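11R-lipoxygenase (Gersemia fruticosa, PDB 3VF1) is a calcium-dependent, non-heme iron lipoxygenase that probably adds molecular oxygen to polyunsaturated fatty acids. Local coordinates at residues I317-T322 with V449-G454; A382-H387 with S592-R597. All coordinates share one frame; numbering follows the deposited sequence.

Contact 1 of 2, residues I317-T322 with V449-G454; sequences IPTMDT and VLSIGG
Met-320 contributes the most surface here, and it meets the glycine pair Gly-453 and Gly-454 with both its backbone and its side chain. Its CG stands anti to the backbone N (chi1 -174°). The chain then bends at chi3, which brings the methyl CE onto the peptide link between the two glycines. CE lies 3.4 Å from Gly-454 N. Nearer the backbone, Met-320 CB packs 3.3 Å from Gly-453 O. The amide Met-320 N donates to Ser-451 O at 3.0 Å, nearly along the C=O axis. Gly-453 O is nearly as close to Met-320 N, at 3.1 Å, but lies too far off the N-H direction to count as a hydrogen bond.

The acceptor belongs to a type I beta turn from Leu-450 to Gly-453, closed by Gly-453 N to Leu-450 O at 3.0 Å. The turn joins helices 445-449 and 456-465 of the lipoxygenase domain. The opposing segment, 317-322, leads into a short, weakly bonded antiparallel pairing of 321-322 with 325-326. The backbone of Met-320 also bonds to that of Arg-327. Gly-454 sits at a positive phi of 104°, where a side chain would jam against the carbonyl of Gly-453; a CB would also come tight against Met-320 CA.

Thr-319 packs against the same Ser-451 carbonyl oxygen, next to the amide of Met-320. Its CB is 3.0 Å and its CG2 3.4 Å from Ser-451 O, so the oxygen is packed tightly by carbon as well as gripped by the amide. Thr-319 OG1 bonds to Arg-327 O instead.

Ile-452 adds the apolar part. Its CG2 lies 4.0 Å from Ile-317 CG2, and the two side chains cross obliquely. Ile-452 also touches Met-389 of helix 369-410.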
ATOM      1  N   ILE A 317       3.772   9.351  23.557  1.00 40.06           N
ATOM      2  CA  ILE A 317       3.235  10.060  22.400  1.00 38.31           C
ATOM      3  C   ILE A 317       2.221  11.112  22.849  1.00 38.48           C
ATOM      4  O   ILE A 317       1.201  10.777  23.452  1.00 39.70           O
ATOM      5  CB  ILE A 317       2.555   9.095  21.413  1.00 35.82           C
ATOM      6  CG1 ILE A 317       3.502   7.946  21.051  1.00 34.09           C
ATOM      7  CG2 ILE A 317       2.106   9.838  20.163  1.00 31.58           C
ATOM      8  CD1 ILE A 317       4.807   8.396  20.425  1.00 34.24           C
ATOM      9  N   PRO A 318       2.500  12.392  22.554  1.00 34.49           N
ATOM     10  CA  PRO A 318       1.617  13.484  22.976  1.00 35.01           C
ATOM     11  C   PRO A 318       0.337  13.568  22.153  1.00 33.52           C
ATOM     12  O   PRO A 318       0.343  13.261  20.961  1.00 32.50           O
ATOM     13  CB  PRO A 318       2.473  14.730  22.738  1.00 33.48           C
ATOM     14  CG  PRO A 318       3.366  14.349  21.616  1.00 34.23           C
ATOM     15  CD  PRO A 318       3.676  12.891  21.821  1.00 34.92           C
ATOM     16  N   THR A 319      -0.750  13.986  22.793  1.00 34.22           N
ATOM     17  CA  THR A 319      -2.024  14.173  22.111  1.00 33.13           C
ATOM     18  C   THR A 319      -2.309  15.662  21.968  1.00 34.09           C
ATOM     19  O   THR A 319      -1.727  16.482  22.676  1.00 37.38           O
ATOM     20  CB  THR A 319      -3.170  13.508  22.884  1.00 34.23           C
ATOM     21  OG1 THR A 319      -3.172  13.983  24.236  1.00 35.54           O
ATOM     22  CG2 THR A 319      -3.010  11.994  22.880  1.00 31.03           C
ATOM     23  N   MET A 320      -3.205  16.011  21.051  1.00 34.34           N
ATOM     24  CA  MET A 320      -3.485  17.413  20.770  1.00 37.56           C
ATOM     25  C   MET A 320      -3.929  18.142  22.029  1.00 39.89           C
ATOM     26  O   MET A 320      -4.804  17.674  22.757  1.00 36.69           O
ATOM     27  CB  MET A 320      -4.556  17.551  19.688  1.00 39.22           C
ATOM     28  CG  MET A 320      -4.777  18.990  19.249  1.00 40.54           C
ATOM     29  SD  MET A 320      -5.615  19.129  17.663  1.00 55.73           S
ATOM     30  CE  MET A 320      -4.354  18.490  16.568  1.00 49.47           C
ATOM     31  N   ASP A 321      -3.316  19.296  22.272  1.00 42.87           N
ATOM     32  CA  ASP A 321      -3.626  20.100  23.446  1.00 45.98           C
ATOM     33  C   ASP A 321      -3.652  21.581  23.088  1.00 48.22           C
ATOM     34  O   ASP A 321      -2.667  22.295  23.276  1.00 48.92           O
ATOM     35  CB  ASP A 321      -2.599  19.848  24.551  1.00 47.76           C
ATOM     36  CG  ASP A 321      -2.974  20.514  25.861  1.00 53.53           C
ATOM     37  OD1 ASP A 321      -3.874  21.380  25.858  1.00 53.47           O
ATOM     38  OD2 ASP A 321      -2.364  20.172  26.896  1.00 60.35           O
ATOM     39  N   THR A 322      -4.784  22.033  22.565  1.00 47.29           N
ATOM     40  CA  THR A 322      -4.990  23.444  22.275  1.00 46.21           C
ATOM     41  C   THR A 322      -6.222  23.915  23.035  1.00 52.09           C
ATOM     42  O   THR A 322      -7.035  23.097  23.464  1.00 53.54           O
ATOM     43  CB  THR A 322      -5.191  23.695  20.770  1.00 48.63           C
ATOM     44  OG1 THR A 322      -6.432  23.118  20.343  1.00 46.51           O
ATOM     45  CG2 THR A 322      -4.048  23.090  19.967  1.00 46.44           C
ATOM     46  N   VAL A 449      -8.186  14.175  12.715  1.00 37.33           N
ATOM     47  CA  VAL A 449      -9.061  13.097  13.181  1.00 33.14           C
ATOM     48  C   VAL A 449      -8.471  12.241  14.306  1.00 30.91           C
ATOM     49  O   VAL A 449      -9.211  11.615  15.060  1.00 33.81           O
ATOM     50  CB  VAL A 449      -9.458  12.162  12.017  1.00 34.34           C
ATOM     51  CG1 VAL A 449     -10.063  12.965  10.877  1.00 34.05           C
ATOM     52  CG2 VAL A 449      -8.259  11.361  11.534  1.00 33.94           C
ATOM     53  N   LEU A 450      -7.148  12.207  14.413  1.00 33.15           N
ATOM     54  CA  LEU A 450      -6.489  11.393  15.427  1.00 30.57           C
ATOM     55  C   LEU A 450      -6.244  12.191  16.701  1.00 32.53           C
ATOM     56  O   LEU A 450      -5.948  13.383  16.645  1.00 32.74           O
ATOM     57  CB  LEU A 450      -5.156  10.863  14.900  1.00 34.44           C
ATOM     58  CG  LEU A 450      -5.222   9.910  13.707  1.00 32.74           C
ATOM     59  CD1 LEU A 450      -3.817   9.517  13.286  1.00 33.52           C
ATOM     60  CD2 LEU A 450      -6.051   8.679  14.045  1.00 31.81           C
ATOM     61  N   SER A 451      -6.360  11.531  17.849  1.00 32.95           N
ATOM     62  CA  SER A 451      -6.106  12.195  19.123  1.00 31.32           C
ATOM     63  C   SER A 451      -4.615  12.448  19.320  1.00 32.38           C
ATOM     64  O   SER A 451      -4.230  13.358  20.053  1.00 33.57           O
ATOM     65  CB  SER A 451      -6.677  11.386  20.290  1.00 30.14           C
ATOM     66  OG  SER A 451      -6.096  10.101  20.368  1.00 37.67           O
ATOM     67  N   ILE A 452      -3.775  11.651  18.662  1.00 33.53           N
ATOM     68  CA  ILE A 452      -2.334  11.895  18.693  1.00 33.78           C
ATOM     69  C   ILE A 452      -1.946  12.935  17.646  1.00 32.51           C
ATOM     70  O   ILE A 452      -0.764  13.195  17.430  1.00 31.64           O
ATOM     71  CB  ILE A 452      -1.501  10.612  18.471  1.00 32.25           C
ATOM     72  CG1 ILE A 452      -1.686  10.073  17.049  1.00 29.37           C
ATOM     73  CG2 ILE A 452      -1.861   9.562  19.515  1.00 33.03           C
ATOM     74  CD1 ILE A 452      -0.798   8.892  16.728  1.00 30.37           C
ATOM     75  N   GLY A 453      -2.947  13.522  16.997  1.00 34.39           N
ATOM     76  CA  GLY A 453      -2.713  14.631  16.092  1.00 35.73           C
ATOM     77  C   GLY A 453      -2.106  15.789  16.857  1.00 38.65           C
ATOM     78  O   GLY A 453      -2.195  15.845  18.084  1.00 34.44           O
ATOM     79  N   GLY A 454      -1.488  16.714  16.134  1.00 41.32           N
ATOM     80  CA  GLY A 454      -0.813  17.837  16.754  1.00 37.04           C
ATOM     81  C   GLY A 454       0.693  17.660  16.748  1.00 40.66           C
ATOM     82  O   GLY A 454       1.421  18.481  17.303  1.00 40.82           O
TER

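Contact 2 of 2, residues A382-H387 with S592-R597; sequences ADTQYH and SPTLMR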
ATOM      1  N   ALA A 382      -6.970   3.317  20.732  1.00 26.64           N
ATOM      2  CA  ALA A 382      -5.531   3.108  20.696  1.00 24.86           C
ATOM      3  C   ALA A 382      -5.142   2.371  19.418  1.00 25.71           C
ATOM      4  O   ALA A 382      -4.157   2.716  18.760  1.00 28.29           O
ATOM      5  CB  ALA A 382      -5.079   2.325  21.915  1.00 21.78           C
ATOM      6  N   ASP A 383      -5.926   1.355  19.068  1.00 23.97           N
ATOM      7  CA  ASP A 383      -5.646   0.542  17.891  1.00 25.23           C
ATOM      8  C   ASP A 383      -5.740   1.375  16.617  1.00 23.88           C
ATOM      9  O   ASP A 383      -4.993   1.150  15.667  1.00 27.51           O
ATOM     10  CB  ASP A 383      -6.614  -0.641  17.818  1.00 23.95           C
ATOM     11  CG  ASP A 383      -6.305  -1.577  16.665  1.00 29.94           C
ATOM     12  OD1 ASP A 383      -5.404  -2.432  16.814  1.00 26.26           O
ATOM     13  OD2 ASP A 383      -6.965  -1.458  15.610  1.00 34.71           O
ATOM     14  N   THR A 384      -6.655   2.337  16.605  1.00 23.34           N
ATOM     15  CA  THR A 384      -6.819   3.220  15.455  1.00 25.26           C
ATOM     16  C   THR A 384      -5.558   4.043  15.224  1.00 26.67           C
ATOM     17  O   THR A 384      -5.113   4.201  14.089  1.00 27.97           O
ATOM     18  CB  THR A 384      -8.010   4.179  15.639  1.00 25.41           C
ATOM     19  OG1 THR A 384      -9.225   3.424  15.716  1.00 26.42           O
ATOM     20  CG2 THR A 384      -8.093   5.157  14.475  1.00 26.54           C
ATOM     21  N   GLN A 385      -4.988   4.565  16.306  1.00 25.05           N
ATOM     22  CA  GLN A 385      -3.756   5.337  16.215  1.00 27.57           C
ATOM     23  C   GLN A 385      -2.697   4.469  15.554  1.00 27.21           C
ATOM     24  O   GLN A 385      -2.002   4.897  14.632  1.00 26.63           O
ATOM     25  CB  GLN A 385      -3.259   5.769  17.601  1.00 27.30           C
ATOM     26  CG  GLN A 385      -4.321   6.326  18.539  1.00 27.33           C
ATOM     27  CD  GLN A 385      -5.089   7.487  17.942  1.00 29.92           C
ATOM     28  OE1 GLN A 385      -4.520   8.540  17.659  1.00 32.38           O
ATOM     29  NE2 GLN A 385      -6.392   7.300  17.748  1.00 25.81           N
ATOM     30  N   TYR A 386      -2.590   3.236  16.039  1.00 25.00           N
ATOM     31  CA  TYR A 386      -1.612   2.281  15.540  1.00 25.42           C
ATOM     32  C   TYR A 386      -1.855   1.971  14.065  1.00 25.21           C
ATOM     33  O   TYR A 386      -0.926   1.977  13.263  1.00 24.87           O
ATOM     34  CB  TYR A 386      -1.685   0.994  16.365  1.00 25.70           C
ATOM     35  CG  TYR A 386      -0.538   0.037  16.137  1.00 26.69           C
ATOM     36  CD1 TYR A 386      -0.448  -0.709  14.967  1.00 25.32           C
ATOM     37  CD2 TYR A 386       0.448  -0.135  17.099  1.00 27.57           C
ATOM     38  CE1 TYR A 386       0.598  -1.590  14.760  1.00 24.50           C
ATOM     39  CE2 TYR A 386       1.497  -1.013  16.901  1.00 27.43           C
ATOM     40  CZ  TYR A 386       1.566  -1.738  15.730  1.00 27.70           C
ATOM     41  OH  TYR A 386       2.608  -2.612  15.530  1.00 27.23           O
ATOM     42  N   HIS A 387      -3.108   1.709  13.710  1.00 24.64           N
ATOM     43  CA  HIS A 387      -3.438   1.307  12.346  1.00 26.14           C
ATOM     44  C   HIS A 387      -3.129   2.396  11.324  1.00 24.75           C
ATOM     45  O   HIS A 387      -2.506   2.132  10.298  1.00 27.26           O
ATOM     46  CB  HIS A 387      -4.912   0.927  12.231  1.00 25.12           C
ATOM     47  CG  HIS A 387      -5.390   0.823  10.817  1.00 26.06           C
ATOM     48  ND1 HIS A 387      -6.217   1.762  10.240  1.00 28.63           N
ATOM     49  CD2 HIS A 387      -5.140  -0.098   9.858  1.00 29.50           C
ATOM     50  CE1 HIS A 387      -6.466   1.418   8.990  1.00 28.08           C
ATOM     51  NE2 HIS A 387      -5.824   0.293   8.732  1.00 29.44           N
ATOM     52  N   SER A 592     -14.585   1.851  15.869  1.00 29.43           N
ATOM     53  CA  SER A 592     -13.158   2.130  15.945  1.00 30.17           C
ATOM     54  C   SER A 592     -12.919   3.636  16.047  1.00 31.48           C
ATOM     55  O   SER A 592     -12.602   4.290  15.054  1.00 30.21           O
ATOM     56  CB  SER A 592     -12.443   1.563  14.718  1.00 31.79           C
ATOM     57  OG  SER A 592     -11.061   1.373  14.972  1.00 34.61           O
ATOM     58  N   PRO A 593     -13.074   4.190  17.261  1.00 30.13           N
ATOM     59  CA  PRO A 593     -12.925   5.629  17.510  1.00 28.40           C
ATOM     60  C   PRO A 593     -11.557   6.156  17.089  1.00 30.11           C
ATOM     61  O   PRO A 593     -10.551   5.476  17.291  1.00 29.87           O
ATOM     62  CB  PRO A 593     -13.093   5.743  19.029  1.00 26.11           C
ATOM     63  CG  PRO A 593     -13.836   4.519  19.433  1.00 27.28           C
ATOM     64  CD  PRO A 593     -13.405   3.447  18.488  1.00 29.12           C
ATOM     65  N   THR A 594     -11.525   7.354  16.518  1.00 26.55           N
ATOM     66  CA  THR A 594     -10.275   7.958  16.070  1.00 28.44           C
ATOM     67  C   THR A 594      -9.692   8.880  17.132  1.00 28.16           C
ATOM     68  O   THR A 594      -8.478   9.069  17.199  1.00 31.23           O
ATOM     69  CB  THR A 594     -10.470   8.759  14.768  1.00 30.09           C
ATOM     70  OG1 THR A 594     -11.437   9.797  14.975  1.00 30.74           O
ATOM     71  CG2 THR A 594     -10.943   7.846  13.647  1.00 29.83           C
ATOM     72  N   LEU A 595     -10.558   9.454  17.958  1.00 31.54           N
ATOM     73  CA  LEU A 595     -10.110  10.330  19.033  1.00 32.08           C
ATOM     74  C   LEU A 595     -11.063  10.290  20.220  1.00 31.29           C
ATOM     75  O   LEU A 595     -12.190   9.805  20.110  1.00 30.23           O
ATOM     76  CB  LEU A 595      -9.971  11.769  18.525  1.00 30.88           C
ATOM     77  CG  LEU A 595     -11.245  12.461  18.026  1.00 35.31           C
ATOM     78  CD1 LEU A 595     -12.108  12.960  19.177  1.00 32.37           C
ATOM     79  CD2 LEU A 595     -10.895  13.614  17.096  1.00 33.98           C
ATOM     80  N   MET A 596     -10.595  10.795  21.356  1.00 29.52           N
ATOM     81  CA  MET A 596     -11.435  10.982  22.529  1.00 28.81           C
ATOM     82  C   MET A 596     -11.295  12.424  22.999  1.00 30.82           C
ATOM     83  O   MET A 596     -10.190  12.958  23.060  1.00 28.73           O
ATOM     84  CB  MET A 596     -11.030  10.018  23.645  1.00 30.96           C
ATOM     85  CG  MET A 596     -11.376   8.561  23.370  1.00 31.02           C
ATOM     86  SD  MET A 596     -13.151   8.265  23.267  1.00 38.47           S
ATOM     87  CE  MET A 596     -13.200   6.477  23.221  1.00 32.48           C
ATOM     88  N   ARG A 597     -12.419  13.054  23.324  1.00 31.20           N
ATOM     89  CA  ARG A 597     -12.425  14.462  23.703  1.00 30.77           C
ATOM     90  C   ARG A 597     -12.373  14.646  25.215  1.00 32.10           C
ATOM     91  O   ARG A 597     -12.241  15.767  25.706  1.00 37.11           O
ATOM     92  CB  ARG A 597     -13.668  15.150  23.149  1.00 28.19           C
ATOM     93  CG  ARG A 597     -13.680  15.280  21.641  1.00 30.80           C
ATOM     94  CD  ARG A 597     -14.938  15.988  21.184  1.00 33.47           C
ATOM     95  NE  ARG A 597     -16.127  15.186  21.455  1.00 35.31           N
ATOM     96  CZ  ARG A 597     -17.317  15.682  21.782  1.00 34.22           C
ATOM     97  NH1 ARG A 597     -17.501  16.991  21.888  1.00 34.13           N
ATOM     98  NH2 ARG A 597     -18.332  14.859  22.006  1.00 36.80           N
TER
HETATM   99  O   HOH W   1      -8.416   0.162  13.716  1.00 28.58           O
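Thr-384 lies against the backbone of the loop around Pro-593, with its hydroxyl at one end and its methyl at the other. Its OG1 is anti to the carbonyl carbon (chi1 -64°) and lies 2.9 Å from Ser-592 OG. Pro-593 O is equally near this OG1. Arg-380 O, one turn back in helix 369-410, is a further partner. The methyl CG2 packs 4.0 Å from Thr-594 CG2. A water joins Asp-383 OD2 to Ser-592 OG beside this cluster.

Gln-385 bends at chi2, and its NE2 donates to Thr-594 O at 2.8 Å. The oxygen lies close to the plane of the amide, but the donor sits well above the carbonyl plane of Thr-594. NE2 also bonds to Cys-381 O, while OE1 accepts a weak bond from Ile-452 N. An alanine here would probably leave Thr-594 O and Cys-381 O without this side-chain donor and Ile-452 N without its weak acceptor, and open a gap between helix and loop.

The Gln-385 amide can serve two carbonyls at once through its two N-H groups. Thr-384 OG1 has three oxygen neighbours, Ser-592 OG and the carbonyls of Pro-593 and Arg-380, so a single hydroxyl ties the loop to its own helix.

Contacts 1 and 2 lie side by side, their centres about 11 Å apart, and touch directly. Thr-594 OG1 of contact 2 bonds to Val-449 O of contact 1 at 2.9 Å. Gln-385 OE1 packs 3.3 Å from Ile-452 CG1. Segment 449-454 thus meets 317-322 as well as both segments of contact 2. Helix 369-410 carries Gln-385 and also the iron ligands His-392 and His-397. Side chain to side chain, His-392 is about 10 Å from Thr-384 and about 12 Å from Ile-452. Both contacts therefore lie near the iron site, but neither segment pair supplies an iron ligand. His-387 of segment 382-387 bonds to the carbonyl O of Val-578, the residue before the iron ligand Asn-579.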